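Local coordinates for protein reducing-end xylose-releasing exo-oligoxylanase Rex8A (Paenibacillus barcinonensis, PDB 6SUD) that hydrolyses short xylooligosaccharides, linear or branched, as a family 8 glycoside hydrolase that releases xylose from their reducing ends, at residues A[135-140]-A[151-156]; A[83-88]-A[142-147]; A[237-242]-A[291-296]. The protein carries 1 engineered substitution. One frame throughout, in Å; residues are numbered along the deposited sequence.

Overall arrangement
Interactions 1 and 2 are neighbours, their centres about 9 Å apart, and both use helix 127-144. Interaction 2 ties its end to the start of helix 85-99, and interaction 1 sets its middle-to-late part (135-140) against the start of helix 153-170. Their segments alternate along the chain and touch through Asp-146 with Gln-154 and Lys-85 with Tyr-153, so the three helices are joined into one packed region. Interaction 3 comes later in sequence, across the chain's centre, its own centre about 34 Å from that of interaction 1 and 36 Å from that of interaction 2. The contacts thus join distant parts of the (alpha/alpha)6 barrel, away from the xylose sites.

Interaction 1: A[135-140]-A[151-156]; sequences MALFFA and YDYQAQ
Tyr-153 stands with its ring between Ala-140 and its own loop: the methyl CB of Ala-140 sits over one face, 3.9 Å from the ring centroid and 15° off the normal, a CH-pi contact, while the carbonyl O of Tyr-151 lies over the centre of the opposite face. Leu-137 comes instead at the ring edge, where its CD2 meets Tyr-153 CD1 at 3.6 Å, the two side chains crossing at about a right angle. With CG anti to the carbonyl carbon (chi1 -53°), the tyrosine ring is brought up to Ala-140, and its CB packs against the carbonyl O of Leu-137 at 3.3 Å. The other methyl of Leu-137, CD1, touches CB of Gln-156 at 4.1 Å. Further along helix 153-170, Ala-157 and Ile-160 also touch this leucine. Phe-138 starts away from the contact, but the far side of its ring returns to it: CE1 lies 3.9 Å from the backbone O of Gln-154 and also meets that residue's CG. Gln-156 bends at chi2, and its NE2 donates to Asp-152 OD1 at 3.0 Å along an almost straight N-H (174°), which ties the first turn of the helix to the residue before it. The phenol OH reaches beyond both segments to hydrogen-bond with Asp-89 and Lys-85 of helix 85-99. An alanine in place of Tyr-153 would probably open a gap beside Leu-137 and Ala-140 and leave Asp-89 and Lys-85 without their hydroxyl partner. The two segments belong to sequential, packed helices of the (alpha/alpha)6 barrel known for family 8. Between them the contact is van der Waals and CH-pi, Asp-146 supplies a hydrogen bond to Gln-154 N from just outside, and the one polar group of the central ring is satisfied by a third helix.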
loop_
_atom_site.group_PDB
_atom_site.type_symbol
_atom_site.label_atom_id
_atom_site.label_comp_id
_atom_site.label_asym_id
_atom_site.label_seq_id
_atom_site.Cartn_x
_atom_site.Cartn_y
_atom_site.Cartn_z
ATOM N N MET A 135 -10.053 0.779 3.176
ATOM C CA MET A 135 -10.007 2.003 2.339
ATOM C C MET A 135 -10.642 1.722 0.974
ATOM O O MET A 135 -11.436 2.547 0.502
ATOM C CB MET A 135 -8.579 2.515 2.155
ATOM C CG MET A 135 -8.505 3.891 1.508
ATOM S SD MET A 135 -8.967 5.217 2.660
ATOM C CE MET A 135 -10.704 5.466 2.308
ATOM N N ALA A 136 -10.314 0.598 0.348
ATOM C CA ALA A 136 -10.871 0.249 -0.981
ATOM C C ALA A 136 -12.399 0.093 -0.887
ATOM O O ALA A 136 -13.114 0.576 -1.807
ATOM C CB ALA A 136 -10.199 -0.980 -1.519
ATOM N N LEU A 137 -12.897 -0.541 0.175
ATOM C CA LEU A 137 -14.358 -0.769 0.370
ATOM C C LEU A 137 -15.067 0.572 0.610
ATOM O O LEU A 137 -16.165 0.791 0.045
ATOM C CB LEU A 137 -14.572 -1.716 1.543
ATOM C CG LEU A 137 -14.389 -3.196 1.230
ATOM C CD1 LEU A 137 -14.163 -3.977 2.508
ATOM C CD2 LEU A 137 -15.582 -3.729 0.458
ATOM N N PHE A 138 -14.456 1.472 1.370
ATOM C CA PHE A 138 -15.014 2.837 1.557
ATOM C C PHE A 138 -15.119 3.539 0.200
ATOM O O PHE A 138 -16.152 4.155 -0.083
ATOM C CB PHE A 138 -14.203 3.677 2.542
ATOM C CG PHE A 138 -14.473 3.363 3.989
ATOM C CD1 PHE A 138 -15.778 3.264 4.458
ATOM C CD2 PHE A 138 -13.427 3.213 4.886
ATOM C CE1 PHE A 138 -16.033 2.959 5.786
ATOM C CE2 PHE A 138 -13.687 2.923 6.219
ATOM C CZ PHE A 138 -14.987 2.793 6.662
ATOM N N PHE A 139 -14.088 3.439 -0.640
ATOM C CA PHE A 139 -14.086 4.086 -1.981
ATOM C C PHE A 139 -15.148 3.423 -2.868
ATOM O O PHE A 139 -15.810 4.131 -3.622
ATOM C CB PHE A 139 -12.701 4.049 -2.640
ATOM C CG PHE A 139 -11.671 4.980 -2.049
ATOM C CD1 PHE A 139 -12.040 6.053 -1.244
ATOM C CD2 PHE A 139 -10.321 4.785 -2.294
ATOM C CE1 PHE A 139 -11.082 6.902 -0.705
ATOM C CE2 PHE A 139 -9.367 5.638 -1.750
ATOM C CZ PHE A 139 -9.748 6.688 -0.955
ATOM N N ALA A 140 -15.293 2.102 -2.799
ATOM C CA ALA A 140 -16.324 1.354 -3.558
ATOM C C ALA A 140 -17.705 1.897 -3.170
ATOM O O ALA A 140 -18.512 2.187 -4.060
ATOM C CB ALA A 140 -16.201 -0.125 -3.300
ATOM N N TYR A 151 -21.642 -7.323 -0.643
ATOM C CA TYR A 151 -21.253 -6.098 -1.394
ATOM C C TYR A 151 -21.857 -4.855 -0.736
ATOM O O TYR A 151 -21.945 -3.822 -1.414
ATOM C CB TYR A 151 -21.603 -6.274 -2.877
ATOM C CG TYR A 151 -21.088 -7.565 -3.468
ATOM C CD1 TYR A 151 -19.785 -7.696 -3.917
ATOM C CD2 TYR A 151 -21.904 -8.682 -3.564
ATOM C CE1 TYR A 151 -19.316 -8.896 -4.429
ATOM C CE2 TYR A 151 -21.460 -9.880 -4.098
ATOM C CZ TYR A 151 -20.155 -9.991 -4.533
ATOM O OH TYR A 151 -19.691 -11.178 -5.051
ATOM N N ASP A 152 -22.241 -4.955 0.547
ATOM C CA ASP A 152 -22.585 -3.801 1.415
ATOM C C ASP A 152 -21.268 -3.174 1.896
ATOM O O ASP A 152 -20.946 -3.289 3.087
ATOM C CB ASP A 152 -23.505 -4.213 2.572
ATOM C CG ASP A 152 -23.006 -5.360 3.433
ATOM O OD1 ASP A 152 -22.424 -6.282 2.882
ATOM O OD2 ASP A 152 -23.230 -5.321 4.667
ATOM N N TYR A 153 -20.553 -2.507 0.982
ATOM C CA TYR A 153 -19.123 -2.126 1.120
ATOM C C TYR A 153 -18.861 -1.300 2.386
ATOM O O TYR A 153 -17.892 -1.620 3.114
ATOM C CB TYR A 153 -18.664 -1.323 -0.097
ATOM C CG TYR A 153 -18.937 -1.978 -1.420
ATOM C CD1 TYR A 153 -18.340 -3.177 -1.769
ATOM C CD2 TYR A 153 -19.770 -1.376 -2.346
ATOM C CE1 TYR A 153 -18.568 -3.767 -3.001
ATOM C CE2 TYR A 153 -20.010 -1.954 -3.583
ATOM C CZ TYR A 153 -19.409 -3.153 -3.911
ATOM O OH TYR A 153 -19.635 -3.727 -5.133
ATOM N N GLN A 154 -19.674 -0.267 2.651
ATOM C CA GLN A 154 -19.433 0.648 3.804
ATOM C C GLN A 154 -19.489 -0.158 5.104
ATOM O O GLN A 154 -18.570 -0.003 5.925
ATOM C CB GLN A 154 -20.435 1.804 3.865
ATOM C CG GLN A 154 -20.064 2.863 4.892
ATOM C CD GLN A 154 -21.164 3.883 5.081
ATOM O OE1 GLN A 154 -21.091 5.001 4.583
ATOM N NE2 GLN A 154 -22.208 3.496 5.794
ATOM N N ALA A 155 -20.516 -0.992 5.292
ATOM C CA ALA A 155 -20.679 -1.785 6.539
ATOM C C ALA A 155 -19.544 -2.814 6.652
ATOM O O ALA A 155 -19.070 -3.077 7.785
ATOM C CB ALA A 155 -22.039 -2.430 6.589
ATOM N N GLN A 156 -19.098 -3.367 5.521
ATOM C CA GLN A 156 -17.957 -4.321 5.468
ATOM C C GLN A 156 -16.682 -3.604 5.924
ATOM O O GLN A 156 -15.979 -4.156 6.762
ATOM C CB GLN A 156 -17.796 -4.929 4.071
ATOM C CG GLN A 156 -18.946 -5.849 3.642
ATOM C CD GLN A 156 -19.090 -7.100 4.478
ATOM O OE1 GLN A 156 -18.134 -7.599 5.076
ATOM N NE2 GLN A 156 -20.302 -7.637 4.516
#

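Interaction 2: A[83-88]-A[142-147]; sequences DKKHEF and NRWGDG. With EDO (1,2-ethanediol), chain H; EDO (1,2-ethanediol), chain C.
Asp-83 begins the contact by receiving the indole N-H of Trp-144: NE1 to OD1 is 2.9 Å, the N-H...O angle 165°, with the oxygen in the ring plane. CG anti to the backbone N carries the carboxylate there, and the same group lies stacked over one face of the Arg-143 guanidinium. Its OD2 stands 3.8 Å from Arg-143 NH2, a long salt bridge of charge alone, since no N-H points at the oxygen; Arg-143 NH1 gives its hydrogen bond to Val-80. Asp-83 also ends helix 69-81 in a Schellman motif, and Lys-84 follows as the N-cap of helix 85-99, its backbone N 3.8 Å from Trp-144 CZ2 at the indole edge. Lys-85 then runs across the indole face: its CB lies 3.7 Å from the six-membered ring centroid, 9° off the normal, and its CE reaches Trp-144 CB at 3.6 Å. The ammonium goes on to a salt bridge with Asp-89. Glu-87 turns elsewhere, to Tyr-41 and two ethanediol molecules, probably from the crystallisation liquor. Phe-88, which also touches helix 69-81, offers its face to the indole edge, Trp-144 CZ3 to Phe-88 CG being 3.5 Å, in an edge-to-face pair with planes at 82°. Aliphatic, aromatic and polar neighbours thus occupy different sides of one indole, whose rotation the NE1 hydrogen bond is likely to fix where the C-terminal end of helix 127-144 meets the start of helix 85-99.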
loop_
_atom_site.group_PDB
_atom_site.type_symbol
_atom_site.label_atom_id
_atom_site.label_comp_id
_atom_site.label_asym_id
_atom_site.label_seq_id
_atom_site.Cartn_x
_atom_site.Cartn_y
_atom_site.Cartn_z
ATOM N N ASP A 83 -12.156 2.330 -11.696
ATOM C CA ASP A 83 -13.624 2.212 -11.905
ATOM C C ASP A 83 -13.924 0.840 -12.533
ATOM O O ASP A 83 -14.685 0.773 -13.553
ATOM C CB ASP A 83 -14.146 3.387 -12.737
ATOM C CG ASP A 83 -15.658 3.504 -12.776
ATOM O OD1 ASP A 83 -16.312 2.887 -11.921
ATOM O OD2 ASP A 83 -16.175 4.218 -13.662
ATOM N N LYS A 84 -13.375 -0.222 -11.944
ATOM C CA LYS A 84 -13.501 -1.608 -12.484
ATOM C C LYS A 84 -14.245 -2.476 -11.471
ATOM O O LYS A 84 -13.624 -3.297 -10.771
ATOM C CB LYS A 84 -12.138 -2.171 -12.884
ATOM C CG LYS A 84 -11.421 -1.342 -13.936
ATOM C CD LYS A 84 -11.848 -1.614 -15.348
ATOM C CE LYS A 84 -10.940 -0.970 -16.375
ATOM N NZ LYS A 84 -11.437 -1.177 -17.756
ATOM N N LYS A 85 -15.555 -2.282 -11.407
ATOM C CA LYS A 85 -16.398 -2.877 -10.352
ATOM C C LYS A 85 -16.399 -4.409 -10.438
ATOM O O LYS A 85 -16.399 -5.053 -9.381
ATOM C CB LYS A 85 -17.818 -2.321 -10.446
ATOM C CG LYS A 85 -18.691 -2.717 -9.265
ATOM C CD LYS A 85 -19.985 -1.944 -9.174
ATOM C CE LYS A 85 -20.703 -2.143 -7.859
ATOM N NZ LYS A 85 -21.158 -3.546 -7.713
ATOM N N HIS A 86 -16.430 -4.980 -11.641
ATOM C CA HIS A 86 -16.578 -6.450 -11.825
ATOM C C HIS A 86 -15.385 -7.172 -11.196
ATOM O O HIS A 86 -15.604 -8.118 -10.400
ATOM C CB HIS A 86 -16.806 -6.789 -13.293
ATOM C CG HIS A 86 -16.897 -8.257 -13.552
ATOM N ND1 HIS A 86 -16.059 -8.881 -14.436
ATOM C CD2 HIS A 86 -17.708 -9.220 -13.057
ATOM C CE1 HIS A 86 -16.363 -10.159 -14.511
ATOM N NE2 HIS A 86 -17.352 -10.401 -13.657
ATOM N N GLU A 87 -14.176 -6.699 -11.478
ATOM C CA GLU A 87 -12.943 -7.269 -10.894
ATOM C C GLU A 87 -12.907 -7.000 -9.390
ATOM O O GLU A 87 -12.542 -7.917 -8.655
ATOM C CB GLU A 87 -11.707 -6.650 -11.529
ATOM C CG GLU A 87 -11.535 -7.028 -12.976
ATOM C CD GLU A 87 -12.417 -6.358 -14.008
ATOM O OE1 GLU A 87 -13.192 -5.428 -13.678
ATOM O OE2 GLU A 87 -12.317 -6.779 -15.160
ATOM N N PHE A 88 -13.278 -5.790 -8.963
ATOM C CA PHE A 88 -13.297 -5.425 -7.524
ATOM C C PHE A 88 -14.121 -6.468 -6.769
ATOM O O PHE A 88 -13.640 -7.026 -5.757
ATOM C CB PHE A 88 -13.898 -4.036 -7.317
ATOM C CG PHE A 88 -13.928 -3.576 -5.884
ATOM C CD1 PHE A 88 -14.900 -4.035 -5.011
ATOM C CD2 PHE A 88 -12.977 -2.690 -5.411
ATOM C CE1 PHE A 88 -14.935 -3.592 -3.698
ATOM C CE2 PHE A 88 -13.001 -2.254 -4.096
ATOM C CZ PHE A 88 -13.968 -2.723 -3.241
ATOM N N ASN A 142 -18.522 4.816 -1.878
ATOM C CA ASN A 142 -18.679 6.231 -2.292
ATOM C C ASN A 142 -18.810 6.259 -3.819
ATOM O O ASN A 142 -19.591 7.091 -4.287
ATOM C CB ASN A 142 -17.601 7.146 -1.690
ATOM C CG ASN A 142 -17.579 7.137 -0.176
ATOM O OD1 ASN A 142 -18.558 6.751 0.463
ATOM N ND2 ASN A 142 -16.453 7.521 0.416
ATOM N N ARG A 143 -18.140 5.366 -4.566
ATOM C CA ARG A 143 -18.152 5.419 -6.056
ATOM C C ARG A 143 -19.411 4.761 -6.635
ATOM O O ARG A 143 -19.952 5.307 -7.632
ATOM C CB ARG A 143 -16.971 4.678 -6.696
ATOM C CG ARG A 143 -15.636 5.401 -6.616
ATOM C CD ARG A 143 -14.744 4.981 -7.778
ATOM N NE ARG A 143 -15.079 5.713 -8.997
ATOM C CZ ARG A 143 -14.278 5.852 -10.056
ATOM N NH1 ARG A 143 -13.074 5.307 -10.064
ATOM N NH2 ARG A 143 -14.677 6.559 -11.101
ATOM N N TRP A 144 -19.797 3.594 -6.109
ATOM C CA TRP A 144 -20.802 2.672 -6.717
ATOM C C TRP A 144 -22.051 2.475 -5.847
ATOM O O TRP A 144 -23.079 1.978 -6.375
ATOM C CB TRP A 144 -20.145 1.319 -6.959
ATOM C CG TRP A 144 -18.928 1.388 -7.813
ATOM C CD1 TRP A 144 -18.717 2.186 -8.897
ATOM C CD2 TRP A 144 -17.752 0.576 -7.669
ATOM N NE1 TRP A 144 -17.479 1.936 -9.424
ATOM C CE2 TRP A 144 -16.878 0.932 -8.716
ATOM C CE3 TRP A 144 -17.367 -0.424 -6.770
ATOM C CZ2 TRP A 144 -15.625 0.337 -8.872
ATOM C CZ3 TRP A 144 -16.132 -1.013 -6.925
ATOM C CH2 TRP A 144 -15.274 -0.637 -7.965
ATOM N N GLY A 145 -21.967 2.775 -4.554
ATOM C CA GLY A 145 -23.085 2.563 -3.615
ATOM C C GLY A 145 -23.122 1.138 -3.099
ATOM O O GLY A 145 -22.621 0.226 -3.782
ATOM N N ASP A 146 -23.706 0.941 -1.918
ATOM C CA ASP A 146 -23.726 -0.390 -1.258
ATOM C C ASP A 146 -24.782 -1.258 -1.934
ATOM O O ASP A 146 -25.829 -0.728 -2.344
ATOM C CB ASP A 146 -23.961 -0.310 0.250
ATOM C CG ASP A 146 -22.742 0.121 1.046
ATOM O OD1 ASP A 146 -21.883 0.803 0.475
ATOM O OD2 ASP A 146 -22.654 -0.250 2.233
ATOM N N GLY A 147 -24.488 -2.549 -2.026
ATOM C CA GLY A 147 -25.423 -3.585 -2.489
ATOM C C GLY A 147 -25.727 -4.554 -1.355
ATOM O O GLY A 147 -25.360 -4.317 -0.207
HETATM C C1 EDO H . -16.080 -3.283 -14.465
HETATM O O1 EDO H . -15.135 -4.003 -15.248
HETATM C C2 EDO H . -15.955 -1.829 -14.652
HETATM O O2 EDO H . -17.077 -1.067 -14.239
HETATM C C1 EDO C . -12.957 -4.590 -17.113
HETATM O O1 EDO C . -12.958 -5.944 -17.537
HETATM C C2 EDO C . -11.610 -4.211 -16.850
HETATM O O2 EDO C . -10.806 -4.465 -17.984
#

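Interaction 3: A[237-242]-A[291-296]; sequences TGLSPE and NRIQAF
Phe-296 and Leu-239 meet in the apolar part of the contact: the leucine methyl CD1 lies over one face of the ring, 4.1 Å from its centroid and 17° off the normal, a CH-pi contact, with the two side chains crossing at about a right angle. The second methyl, CD2, turns to Ile-293, whose CG1 it meets at 4.1 Å. CG anti to the backbone N (chi1 -177°) swings the phenylalanine ring from helix 285-297 toward the loop. There Thr-237 lies alongside it, pointing the same way, its CB 3.9 Å from Phe-296 CD1 and its CG2 also close to that side of the ring. Tyr-308 adds a second aromatic, edge-to-face with Phe-296.

The loop backbone comes nearer still. The carbonyl O of Thr-237 reaches the helix surface, 3.5 Å from Ile-293 CA in a CA-H...O contact and 3.6 Å from Phe-296 CB. Gly-238 has positive phi, which by itself favours glycine, and a CB at this position would probably come too close to Ile-293 N. The loop bends in an ST turn: Thr-237 OG1 accepts the N-H of Leu-239 at 3.2 Å, with an N-H...O angle of 167°, and also hydrogen-bonds with the carbonyl of Ile-310. The turn lies in the loop between helices 215-232 and 268-280, which here packs on helix 285-297 within the (alpha/alpha)6 barrel fold of family 8. Gln-289, a turn earlier on that helix, holds the carbonyl O of Gly-238.

Toward Arg-292 the fit is slacker. Its CB only grazes Gly-238, 4.1 Å from the backbone N, and the extended chain beyond carries the guanidinium away from the loop, along a partly exposed side of the helix past Trp-285.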
loop_
_atom_site.group_PDB
_atom_site.type_symbol
_atom_site.label_atom_id
_atom_site.label_comp_id
_atom_site.label_asym_id
_atom_site.label_seq_id
_atom_site.Cartn_x
_atom_site.Cartn_y
_atom_site.Cartn_z
ATOM N N THR A 237 19.758 9.803 4.387
ATOM C CA THR A 237 19.496 8.959 3.191
ATOM C C THR A 237 17.997 8.914 2.862
ATOM O O THR A 237 17.669 8.658 1.704
ATOM C CB THR A 237 20.033 7.552 3.457
ATOM O OG1 THR A 237 19.223 7.080 4.537
ATOM C CG2 THR A 237 21.507 7.522 3.810
ATOM N N GLY A 238 17.132 9.141 3.855
ATOM C CA GLY A 238 15.667 8.998 3.744
ATOM C C GLY A 238 15.215 7.543 3.793
ATOM O O GLY A 238 13.997 7.321 3.672
ATOM N N LEU A 239 16.149 6.598 3.956
ATOM C CA LEU A 239 15.841 5.146 3.998
ATOM C C LEU A 239 15.294 4.768 5.373
ATOM O O LEU A 239 15.732 5.343 6.381
ATOM C CB LEU A 239 17.097 4.311 3.745
ATOM C CG LEU A 239 17.869 4.592 2.460
ATOM C CD1 LEU A 239 19.118 3.751 2.433
ATOM C CD2 LEU A 239 17.026 4.337 1.222
ATOM N N SER A 240 14.488 3.717 5.388
ATOM C CA SER A 240 13.781 3.209 6.580
ATOM C C SER A 240 13.976 1.705 6.665
ATOM O O SER A 240 14.231 1.035 5.657
ATOM C CB SER A 240 12.348 3.560 6.513
ATOM O OG SER A 240 11.787 3.109 5.287
ATOM N N PRO A 241 13.859 1.143 7.880
ATOM C CA PRO A 241 13.948 -0.299 8.072
ATOM C C PRO A 241 12.617 -0.983 7.747
ATOM O O PRO A 241 11.589 -0.322 7.791
ATOM C CB PRO A 241 14.309 -0.392 9.553
ATOM C CG PRO A 241 13.574 0.769 10.178
ATOM C CD PRO A 241 13.613 1.869 9.136
ATOM N N GLU A 242 12.665 -2.275 7.407
ATOM C CA GLU A 242 11.429 -3.057 7.144
ATOM C C GLU A 242 10.605 -3.102 8.437
ATOM O O GLU A 242 9.421 -2.757 8.373
ATOM C CB GLU A 242 11.759 -4.425 6.558
ATOM C CG GLU A 242 12.244 -4.317 5.125
ATOM C CD GLU A 242 12.472 -5.641 4.431
ATOM O OE1 GLU A 242 13.451 -6.348 4.810
ATOM O OE2 GLU A 242 11.658 -5.968 3.529
ATOM N N ASN A 291 12.802 14.383 -1.272
ATOM C CA ASN A 291 14.062 14.876 -1.904
ATOM C C ASN A 291 15.248 13.967 -1.517
ATOM O O ASN A 291 16.114 13.712 -2.379
ATOM C CB ASN A 291 14.350 16.332 -1.518
ATOM C CG ASN A 291 13.351 17.321 -2.086
ATOM O OD1 ASN A 291 12.659 17.034 -3.053
ATOM N ND2 ASN A 291 13.269 18.503 -1.505
ATOM N N ARG A 292 15.320 13.550 -0.249
ATOM C CA ARG A 292 16.468 12.788 0.310
ATOM C C ARG A 292 16.538 11.419 -0.334
ATOM O O ARG A 292 17.626 11.063 -0.840
ATOM C CB ARG A 292 16.371 12.570 1.821
ATOM C CG ARG A 292 16.697 13.822 2.599
ATOM C CD ARG A 292 16.907 13.635 4.081
ATOM N NE ARG A 292 16.971 14.993 4.625
ATOM C CZ ARG A 292 16.125 15.537 5.499
ATOM N NH1 ARG A 292 15.121 14.839 6.008
ATOM N NH2 ARG A 292 16.309 16.783 5.896
ATOM N N ILE A 293 15.425 10.688 -0.329
ATOM C CA ILE A 293 15.464 9.311 -0.898
ATOM C C ILE A 293 15.753 9.414 -2.397
ATOM O O ILE A 293 16.531 8.589 -2.872
ATOM C CB ILE A 293 14.221 8.475 -0.548
ATOM C CG1 ILE A 293 14.565 6.986 -0.634
ATOM C CG2 ILE A 293 13.017 8.869 -1.385
ATOM C CD1 ILE A 293 13.442 6.047 -0.246
ATOM N N GLN A 294 15.214 10.412 -3.110
ATOM C CA GLN A 294 15.502 10.559 -4.570
ATOM C C GLN A 294 16.979 10.911 -4.773
ATOM O O GLN A 294 17.592 10.358 -5.671
ATOM C CB GLN A 294 14.585 11.585 -5.229
ATOM C CG GLN A 294 13.217 11.009 -5.560
ATOM C CD GLN A 294 12.385 11.942 -6.402
ATOM O OE1 GLN A 294 12.680 13.132 -6.546
ATOM N NE2 GLN A 294 11.342 11.387 -6.993
ATOM N N ALA A 295 17.522 11.824 -3.972
ATOM C CA ALA A 295 18.963 12.156 -3.977
ATOM C C ALA A 295 19.775 10.874 -3.743
ATOM O O ALA A 295 20.772 10.671 -4.473
ATOM C CB ALA A 295 19.255 13.211 -2.945
ATOM N N PHE A 296 19.372 10.031 -2.777
ATOM C CA PHE A 296 20.114 8.786 -2.437
ATOM C C PHE A 296 20.225 7.897 -3.681
ATOM O O PHE A 296 21.312 7.368 -3.901
ATOM C CB PHE A 296 19.501 7.994 -1.275
ATOM C CG PHE A 296 20.322 6.778 -0.916
ATOM C CD1 PHE A 296 21.478 6.879 -0.147
ATOM C CD2 PHE A 296 19.974 5.537 -1.406
ATOM C CE1 PHE A 296 22.239 5.752 0.138
ATOM C CE2 PHE A 296 20.753 4.416 -1.153
ATOM C CZ PHE A 296 21.873 4.525 -0.362
#